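PDB 4WA0: possible adhesin from Caldicellulosiruptor kronotskyensis, which probably mediates attachment of the bacterium to cellulose, as a tapirin, through the C-terminal beta-helix domain that forms this chain. Local coordinates for residues 161-166 / 182-187; 175-180 / 202-207; 120-125 / 141-146. All coordinates share one frame; numbering follows the deposited sequence.

Contact 1: residues 161-166 / 182-187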
loop_
_atom_site.group_PDB
_atom_site.type_symbol
_atom_site.label_atom_id
_atom_site.label_comp_id
_atom_site.label_asym_id
_atom_site.label_seq_id
_atom_site.Cartn_x
_atom_site.Cartn_y
_atom_site.Cartn_z
ATOM N N ALA A 161 24.777 -4.449 -1.562
ATOM C CA ALA A 161 25.531 -3.182 -1.520
ATOM C C ALA A 161 24.654 -2.180 -0.801
ATOM O O ALA A 161 23.484 -1.899 -1.208
ATOM C CB ALA A 161 25.841 -2.700 -2.919
ATOM N N VAL A 162 25.169 -1.637 0.297
ATOM C CA VAL A 162 24.343 -0.736 1.111
ATOM C C VAL A 162 25.133 0.524 1.361
ATOM O O VAL A 162 26.278 0.427 1.808
ATOM C CB VAL A 162 24.043 -1.410 2.444
ATOM C CG1 VAL A 162 23.436 -0.402 3.373
ATOM C CG2 VAL A 162 23.159 -2.609 2.219
ATOM N N TYR A 163 24.542 1.681 1.145
ATOM C CA TYR A 163 25.249 2.967 1.225
ATOM C C TYR A 163 24.475 3.840 2.200
ATOM O O TYR A 163 23.303 4.023 1.960
ATOM C CB TYR A 163 25.260 3.604 -0.104
ATOM C CG TYR A 163 25.913 2.825 -1.256
ATOM C CD1 TYR A 163 25.232 1.826 -1.877
ATOM C CD2 TYR A 163 27.234 3.118 -1.699
ATOM C CE1 TYR A 163 25.798 1.116 -2.906
ATOM C CE2 TYR A 163 27.803 2.431 -2.742
ATOM C CZ TYR A 163 27.070 1.422 -3.337
ATOM O OH TYR A 163 27.613 0.676 -4.353
ATOM N N CYS A 164 25.085 4.290 3.298
ATOM C CA CYS A 164 24.397 5.122 4.349
ATOM C C CYS A 164 25.339 6.243 4.737
ATOM O O CYS A 164 26.543 6.104 4.717
ATOM C CB CYS A 164 23.935 4.421 5.691
ATOM S SG CYS A 164 23.384 2.732 5.504
ATOM N N ASN A 165 24.781 7.345 5.155
ATOM C CA ASN A 165 25.620 8.345 5.765
ATOM C C ASN A 165 26.225 7.970 7.088
ATOM O O ASN A 165 27.398 8.227 7.332
ATOM C CB ASN A 165 24.832 9.678 5.915
ATOM C CG ASN A 165 25.695 10.791 6.442
ATOM O OD1 ASN A 165 25.580 11.152 7.623
ATOM N ND2 ASN A 165 26.643 11.224 5.654
ATOM N N SER A 166 25.421 7.380 7.957
ATOM C CA SER A 166 25.796 7.088 9.329
ATOM C C SER A 166 25.032 5.866 9.807
ATOM O O SER A 166 23.948 5.549 9.287
ATOM C CB SER A 166 25.418 8.281 10.233
ATOM O OG SER A 166 26.220 9.419 9.939
ATOM N N LYS A 182 28.474 -5.670 1.085
ATOM C CA LYS A 182 29.361 -4.509 1.089
ATOM C C LYS A 182 28.600 -3.367 1.762
ATOM O O LYS A 182 27.527 -2.934 1.218
ATOM C CB LYS A 182 29.655 -4.070 -0.354
ATOM C CG LYS A 182 30.354 -5.205 -1.109
ATOM C CD LYS A 182 30.572 -5.003 -2.601
ATOM C CE LYS A 182 29.267 -4.906 -3.383
ATOM N NZ LYS A 182 28.494 -6.184 -3.254
ATOM N N LEU A 183 29.090 -2.885 2.907
ATOM C CA LEU A 183 28.521 -1.715 3.574
ATOM C C LEU A 183 29.456 -0.510 3.395
ATOM O O LEU A 183 30.656 -0.600 3.702
ATOM C CB LEU A 183 28.356 -1.946 5.053
ATOM C CG LEU A 183 27.795 -0.826 5.962
ATOM C CD1 LEU A 183 26.457 -0.351 5.461
ATOM C CD2 LEU A 183 27.799 -1.319 7.407
ATOM N N TYR A 184 28.888 0.592 2.947
ATOM C CA TYR A 184 29.624 1.847 2.746
ATOM C C TYR A 184 29.028 2.893 3.636
ATOM O O TYR A 184 27.829 3.123 3.548
ATOM C CB TYR A 184 29.592 2.359 1.307
ATOM C CG TYR A 184 30.059 1.403 0.195
ATOM C CD1 TYR A 184 29.203 0.466 -0.350
ATOM C CD2 TYR A 184 31.316 1.539 -0.380
ATOM C CE1 TYR A 184 29.629 -0.371 -1.403
ATOM C CE2 TYR A 184 31.737 0.714 -1.390
ATOM C CZ TYR A 184 30.872 -0.227 -1.915
ATOM O OH TYR A 184 31.265 -1.008 -2.972
ATOM N N LEU A 185 29.851 3.488 4.530
ATOM C CA LEU A 185 29.381 4.496 5.438
ATOM C C LEU A 185 30.166 5.730 5.180
ATOM O O LEU A 185 31.396 5.652 5.063
ATOM C CB LEU A 185 29.595 3.993 6.894
ATOM C CG LEU A 185 28.798 2.755 7.254
ATOM C CD1 LEU A 185 29.177 2.340 8.640
ATOM C CD2 LEU A 185 27.311 3.064 7.147
ATOM N N ALA A 186 29.496 6.868 5.078
ATOM C CA ALA A 186 30.173 8.175 4.859
ATOM C C ALA A 186 30.940 8.662 6.086
ATOM O O ALA A 186 31.731 9.533 5.987
ATOM C CB ALA A 186 29.143 9.211 4.457
ATOM N N THR A 187 30.602 8.138 7.243
ATOM C CA THR A 187 31.217 8.505 8.549
ATOM C C THR A 187 31.668 7.255 9.241
ATOM O O THR A 187 31.481 6.099 8.737
ATOM C CB THR A 187 30.122 9.221 9.425
ATOM O OG1 THR A 187 28.981 8.344 9.610
ATOM C CG2 THR A 187 29.638 10.521 8.753
#

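Contact 2: residues 175-180 / 202-207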
loop_
_atom_site.group_PDB
_atom_site.type_symbol
_atom_site.label_atom_id
_atom_site.label_comp_id
_atom_site.label_asym_id
_atom_site.label_seq_id
_atom_site.Cartn_x
_atom_site.Cartn_y
_atom_site.Cartn_z
ATOM N N LEU A 175 23.606 -5.518 13.587
ATOM C CA LEU A 175 23.646 -5.372 12.129
ATOM C C LEU A 175 24.482 -6.567 11.657
ATOM O O LEU A 175 25.633 -6.751 12.147
ATOM C CB LEU A 175 24.204 -4.042 11.640
ATOM C CG LEU A 175 24.562 -4.019 10.131
ATOM C CD1 LEU A 175 23.313 -3.920 9.366
ATOM C CD2 LEU A 175 25.378 -2.774 9.819
ATOM N N ILE A 176 23.901 -7.388 10.757
ATOM C CA ILE A 176 24.534 -8.608 10.283
ATOM C C ILE A 176 24.888 -8.492 8.818
ATOM O O ILE A 176 23.996 -8.137 7.995
ATOM C CB ILE A 176 23.602 -9.798 10.509
ATOM C CG1 ILE A 176 23.239 -9.883 11.991
ATOM C CG2 ILE A 176 24.263 -11.082 9.970
ATOM C CD1 ILE A 176 21.799 -10.246 12.280
ATOM N N LEU A 177 26.162 -8.731 8.470
ATOM C CA LEU A 177 26.561 -8.802 7.059
ATOM C C LEU A 177 26.788 -10.255 6.675
ATOM O O LEU A 177 27.488 -10.982 7.371
ATOM C CB LEU A 177 27.829 -8.073 6.756
ATOM C CG LEU A 177 27.805 -6.577 6.546
ATOM C CD1 LEU A 177 27.577 -5.891 7.869
ATOM C CD2 LEU A 177 29.054 -6.027 5.876
ATOM N N GLU A 178 26.078 -10.723 5.632
ATOM C CA GLU A 178 26.375 -12.064 5.114
ATOM C C GLU A 178 27.542 -11.975 4.151
ATOM O O GLU A 178 28.037 -10.891 3.775
ATOM C CB GLU A 178 25.175 -12.655 4.396
ATOM C CG GLU A 178 23.986 -12.859 5.305
ATOM C CD GLU A 178 22.820 -13.580 4.582
ATOM O OE1 GLU A 178 22.776 -13.658 3.292
ATOM O OE2 GLU A 178 21.969 -14.060 5.366
ATOM N N ASN A 179 27.998 -13.148 3.705
ATOM C CA ASN A 179 29.173 -13.223 2.809
ATOM C C ASN A 179 29.056 -12.325 1.578
ATOM O O ASN A 179 28.062 -12.376 0.865
ATOM C CB ASN A 179 29.288 -14.688 2.361
ATOM C CG ASN A 179 30.540 -14.981 1.589
ATOM O OD1 ASN A 179 30.565 -14.854 0.359
ATOM N ND2 ASN A 179 31.564 -15.377 2.280
ATOM N N GLY A 180 30.071 -11.523 1.318
ATOM C CA GLY A 180 30.151 -10.642 0.155
ATOM C C GLY A 180 29.301 -9.414 0.204
ATOM O O GLY A 180 29.383 -8.565 -0.723
ATOM N N GLY A 202 31.619 -10.278 4.853
ATOM C CA GLY A 202 31.381 -9.115 4.044
ATOM C C GLY A 202 32.461 -8.076 4.238
ATOM O O GLY A 202 33.581 -8.370 4.774
ATOM N N THR A 203 32.237 -6.858 3.771
ATOM C CA THR A 203 33.244 -5.793 3.891
ATOM C C THR A 203 32.584 -4.493 4.290
ATOM O O THR A 203 31.515 -4.185 3.721
ATOM C CB THR A 203 33.984 -5.563 2.541
ATOM O OG1 THR A 203 34.351 -6.833 2.016
ATOM C CG2 THR A 203 35.172 -4.705 2.659
ATOM N N ILE A 204 33.184 -3.768 5.266
ATOM C CA ILE A 204 32.682 -2.476 5.713
ATOM C C ILE A 204 33.684 -1.432 5.323
ATOM O O ILE A 204 34.855 -1.552 5.751
ATOM C CB ILE A 204 32.465 -2.449 7.245
ATOM C CG1 ILE A 204 31.618 -3.638 7.638
ATOM C CG2 ILE A 204 31.805 -1.129 7.625
ATOM C CD1 ILE A 204 31.543 -3.951 9.105
ATOM N N SER A 205 33.261 -0.365 4.629
ATOM C CA SER A 205 34.134 0.732 4.236
ATOM C C SER A 205 33.639 1.899 5.046
ATOM O O SER A 205 32.558 2.460 4.746
ATOM C CB SER A 205 34.068 1.053 2.750
ATOM O OG SER A 205 34.462 -0.097 1.980
ATOM N N TYR A 206 34.394 2.232 6.095
ATOM C CA TYR A 206 34.017 3.352 6.989
ATOM C C TYR A 206 34.521 4.651 6.482
ATOM O O TYR A 206 35.621 4.701 5.926
ATOM C CB TYR A 206 34.546 3.120 8.374
ATOM C CG TYR A 206 34.057 1.899 9.146
ATOM C CD1 TYR A 206 32.843 1.929 9.821
ATOM C CD2 TYR A 206 34.872 0.765 9.328
ATOM C CE1 TYR A 206 32.428 0.862 10.572
ATOM C CE2 TYR A 206 34.455 -0.295 10.132
ATOM C CZ TYR A 206 33.223 -0.215 10.755
ATOM O OH TYR A 206 32.721 -1.232 11.521
ATOM N N SER A 207 33.778 5.756 6.625
ATOM C CA SER A 207 34.196 7.074 6.114
ATOM C C SER A 207 34.733 6.968 4.688
ATOM O O SER A 207 35.877 7.380 4.374
ATOM C CB SER A 207 35.205 7.746 7.038
ATOM O OG SER A 207 34.537 8.065 8.266
#

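Contact 3: residues 120-125 / 141-146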
loop_
_atom_site.group_PDB
_atom_site.type_symbol
_atom_site.label_atom_id
_atom_site.label_comp_id
_atom_site.label_asym_id
_atom_site.label_seq_id
_atom_site.Cartn_x
_atom_site.Cartn_y
_atom_site.Cartn_z
ATOM N N PHE A 120 15.447 2.661 -0.959
ATOM C CA PHE A 120 15.953 4.027 -1.188
ATOM C C PHE A 120 15.276 4.932 -0.248
ATOM O O PHE A 120 14.023 4.982 -0.272
ATOM C CB PHE A 120 15.635 4.476 -2.605
ATOM C CG PHE A 120 16.325 3.691 -3.662
ATOM C CD1 PHE A 120 15.762 2.542 -4.176
ATOM C CD2 PHE A 120 17.561 4.100 -4.139
ATOM C CE1 PHE A 120 16.438 1.799 -5.116
ATOM C CE2 PHE A 120 18.242 3.347 -5.078
ATOM C CZ PHE A 120 17.683 2.186 -5.536
ATOM N N SER A 121 16.036 5.625 0.601
ATOM C CA SER A 121 15.496 6.575 1.530
ATOM C C SER A 121 16.260 7.850 1.372
ATOM O O SER A 121 17.527 7.836 1.310
ATOM C CB SER A 121 15.582 6.116 2.976
ATOM O OG SER A 121 15.463 7.242 3.846
ATOM N N ASP A 122 15.541 8.962 1.342
ATOM C CA ASP A 122 16.157 10.291 1.214
ATOM C C ASP A 122 16.478 10.898 2.575
ATOM O O ASP A 122 17.011 12.009 2.656
ATOM C CB ASP A 122 15.308 11.247 0.341
ATOM C CG ASP A 122 15.333 10.890 -1.117
ATOM O OD1 ASP A 122 16.266 10.145 -1.545
ATOM O OD2 ASP A 122 14.443 11.439 -1.842
ATOM N N SER A 123 16.251 10.125 3.645
ATOM C CA SER A 123 16.476 10.577 5.006
ATOM C C SER A 123 16.922 9.406 5.883
ATOM O O SER A 123 17.749 8.571 5.462
ATOM C CB SER A 123 15.207 11.325 5.495
ATOM O OG SER A 123 15.358 11.848 6.799
ATOM N N ASN A 124 16.443 9.347 7.100
ATOM C CA ASN A 124 16.831 8.326 8.036
ATOM C C ASN A 124 15.927 7.097 7.955
ATOM O O ASN A 124 14.711 7.172 7.657
ATOM C CB ASN A 124 16.778 8.894 9.426
ATOM C CG ASN A 124 17.510 10.222 9.530
ATOM O OD1 ASN A 124 18.703 10.343 9.165
ATOM N ND2 ASN A 124 16.851 11.176 10.080
ATOM N N VAL A 125 16.522 5.961 8.349
ATOM C CA VAL A 125 15.824 4.704 8.513
ATOM C C VAL A 125 16.030 4.251 9.963
ATOM O O VAL A 125 17.141 4.011 10.335
ATOM C CB VAL A 125 16.233 3.624 7.513
ATOM C CG1 VAL A 125 15.518 2.304 7.763
ATOM C CG2 VAL A 125 15.995 4.118 6.096
ATOM N N SER A 141 20.185 2.472 -0.333
ATOM C CA SER A 141 20.731 3.806 -0.379
ATOM C C SER A 141 19.953 4.646 0.602
ATOM O O SER A 141 18.727 4.926 0.380
ATOM C CB SER A 141 20.594 4.327 -1.821
ATOM O OG SER A 141 21.055 5.652 -1.934
ATOM N N ILE A 142 20.659 5.065 1.666
ATOM C CA ILE A 142 20.078 5.779 2.798
ATOM C C ILE A 142 20.859 7.045 2.994
ATOM O O ILE A 142 22.006 6.996 3.437
ATOM C CB ILE A 142 20.083 4.901 4.068
ATOM C CG1 ILE A 142 19.300 3.596 3.783
ATOM C CG2 ILE A 142 19.625 5.694 5.282
ATOM C CD1 ILE A 142 19.409 2.541 4.848
ATOM N N ARG A 143 20.242 8.195 2.732
ATOM C CA ARG A 143 21.015 9.448 2.717
ATOM C C ARG A 143 21.299 9.971 4.083
ATOM O O ARG A 143 22.183 10.795 4.251
ATOM C CB ARG A 143 20.332 10.565 1.896
ATOM C CG ARG A 143 19.964 10.184 0.489
ATOM C CD ARG A 143 21.177 9.833 -0.278
ATOM N NE ARG A 143 20.874 9.628 -1.731
ATOM C CZ ARG A 143 21.318 10.373 -2.731
ATOM N NH1 ARG A 143 22.043 11.464 -2.486
ATOM N NH2 ARG A 143 21.014 10.035 -3.998
ATOM N N GLY A 144 20.503 9.562 5.048
ATOM C CA GLY A 144 20.760 9.866 6.423
ATOM C C GLY A 144 21.343 8.711 7.221
ATOM O O GLY A 144 22.242 8.000 6.789
ATOM N N THR A 145 20.796 8.508 8.394
ATOM C CA THR A 145 21.280 7.562 9.311
ATOM C C THR A 145 20.430 6.293 9.244
ATOM O O THR A 145 19.205 6.385 9.185
ATOM C CB THR A 145 21.254 8.117 10.767
ATOM O OG1 THR A 145 22.020 9.357 10.842
ATOM C CG2 THR A 145 21.709 7.078 11.811
ATOM N N LEU A 146 21.076 5.165 9.334
ATOM C CA LEU A 146 20.469 3.857 9.597
ATOM C C LEU A 146 20.644 3.650 11.117
ATOM O O LEU A 146 21.751 3.466 11.605
ATOM C CB LEU A 146 21.135 2.768 8.782
ATOM C CG LEU A 146 20.680 1.322 9.072
ATOM C CD1 LEU A 146 19.185 1.162 8.916
ATOM C CD2 LEU A 146 21.452 0.255 8.243
HETATM O O HOH W 1 18.495 7.423 -1.356
#

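Contact 1: residues 161-166 / 182-187
Tyr184 and Tyr163 lie side by side on successive coils, pointing the same way, their rings almost parallel but slid apart. The ring planes are only 2° from each other and the centroids 4.5 Å apart. The slide is so large that the rings barely overlap: Tyr163 CE2 stands 3.4 Å from Tyr184 CD1, each over the rim of the other ring. In both residues the first torsion sends CG the same way, anti to the carbonyl carbon, and similar chi2 values (84° in Tyr184, 79° in Tyr163) turn the rings alike. Val162 O lies in the plane of the Tyr184 ring, at its edge, and accepts the backbone N of that tyrosine at 2.9 Å. Beyond the pair, the ring of Phe210 meets Tyr163 at a steep angle and also touches Tyr184.

Such alignment of like residues in register is characteristic of a parallel beta-helix, in which strands 161-164 and 182-185 are equivalent rungs of neighbouring coils. Val162 belongs to the opposite, buried face. Its N donates to Lys182 O (2.8 Å), and its CG1 meets Leu183 CD1 at 3.7 Å where the two side chains cross obliquely; Leu156 of another wall touches both from within.

At the corner the pairing gives way to mixed contacts. Asn165 O takes a side-chain hydroxyl of the next coil, Thr187 OG1 donating to its lone pair at 2.8 Å, in the carbonyl plane. Asn165 ND2 rests 3.4 Å from Ala186 CB, while Ser166 OG donates to Asn165 OD1 from above the amide plane.

Contact 2: residues 175-180 / 202-207
Leu177 reaches across from the end of strand 174-177 to Ile204, its CD2 resting 3.9 Å from Ile204 CG1. The same methyl lies over the backbone leading into strand 203-205, 3.8 Å from Thr203 O and 4.3 Å from Gly202 CA. The first torsion of Leu177 sets CG beside the backbone N (chi1 -81°); of the two branches beyond it, CD2 makes the contact. Ile204 presents its CG1 branch, anti to the carbonyl carbon, while its CG2 sits over the centre of the Tyr206 ring within its own segment.

At Glu178 the chain leaves the strand. Only its backbone approaches the other segment, with Glu178 O 3.8 Å from Gly202 N, a spacing too wide to be a hydrogen bond; that N donates instead to Asn199 OD1. The carboxylate forms a salt bridge with Lys157 and accepts from the backbone N of Ser158, which ties the turn to the preceding coil. Asn179, whose CB also points away, brings its CA to 4.3 Å from Gly202 N. Gly180 then closes the turn with a positive phi of 75°, and its N comes to 3.9 Å from Gly202 CA. The bare CA of Gly202 lies close under Leu177 CD2 and near Glu178 O, and it is 4.4 Å from Gly180 CA.

This is packing across a corner of the beta-helix, without a hydrogen bond between the segments. Strand 174-177 lies in one wall, next to the outermost strand 197-199, where Leu177 touches Asn199 and Ile204 touches Ile197; strand 203-205 ends another wall, beside 182-185, whose Leu183 packs against Ile204. Helix 191-195 lies between the two segments along the chain, just ahead of strand 197-199.

Contact 3: residues 120-125 / 141-146
Asn124 uses its side-chain carbonyl to take up the backbone of the next coil: Thr145 N donates to Asn124 OD1 at 2.9 Å, nearly straight (170° at the hydrogen), in the amide plane and on a lone pair. Beside it Gly144 N donates to Ser123 O at 3.0 Å, from well above the carbonyl plane. Before the corner Ser121 N donates to Ser141 O and Arg143 N to Ser121 O; beyond it parallel pairing resumes with Val125 N donating to Thr145 O.

Inside the coil, Val125 CG2 lies 4.0 Å from Ile142 CD1, the two side chains crossing at about a right angle. Ile142 CG2 also presses to 3.4 Å from Ser123 O. Val125 CG1 meets Leu146 CD1 at the same 4.0 Å, and Cys164 of the following coil touches both Ile142 and Leu146.

A second shell shapes the corner. Ser121 OG accepts Ser123 N at 3.0 Å, an ST turn that bends the chain just before Asn124. On the outer side a water donates to Ser121 O and Ser141 OG and accepts from Arg143 NE, joining both coils; Ser141 OG is bonded in addition to Pro213 O. Arg143 arrives with its chain bent at chi2 (-62°), which sets CD back from an extended course.

Asn124 ND2 donates to Glu105 of the coil before, so the one amide group links three successive turns of the beta-helix. Donation to a carboxylate would probably polarise the amide and make OD1 a stronger acceptor for Thr145 N, consistent with a side chain standing in for the backbone where the wall turns its corner.

The three contacts sit toward one end of the beta-helix, on the same side of the chain's centre and away from the magnesium site. Contact 3 closes before contact 1 opens, whereas contacts 1 and 2 interleave along the chain. One strand or more of each lies in a shared wall, in the order 119-121, 139-142, 161-164, 182-185, 203-205; contact 3 also turns into the wall holding 145-149, and contact 2 takes 174-177 from the third. Contact 3 lies about 10 Å from contact 1 between centres, joined by probable hydrogen bonds such as Ile142 N to Tyr163 O. Contact 2, its centre about 9 Å from that of contact 1, continues the wall through Leu183 and Ser205. The series thus runs from coil-to-coil pairing to strand 203-205, the outermost of its wall.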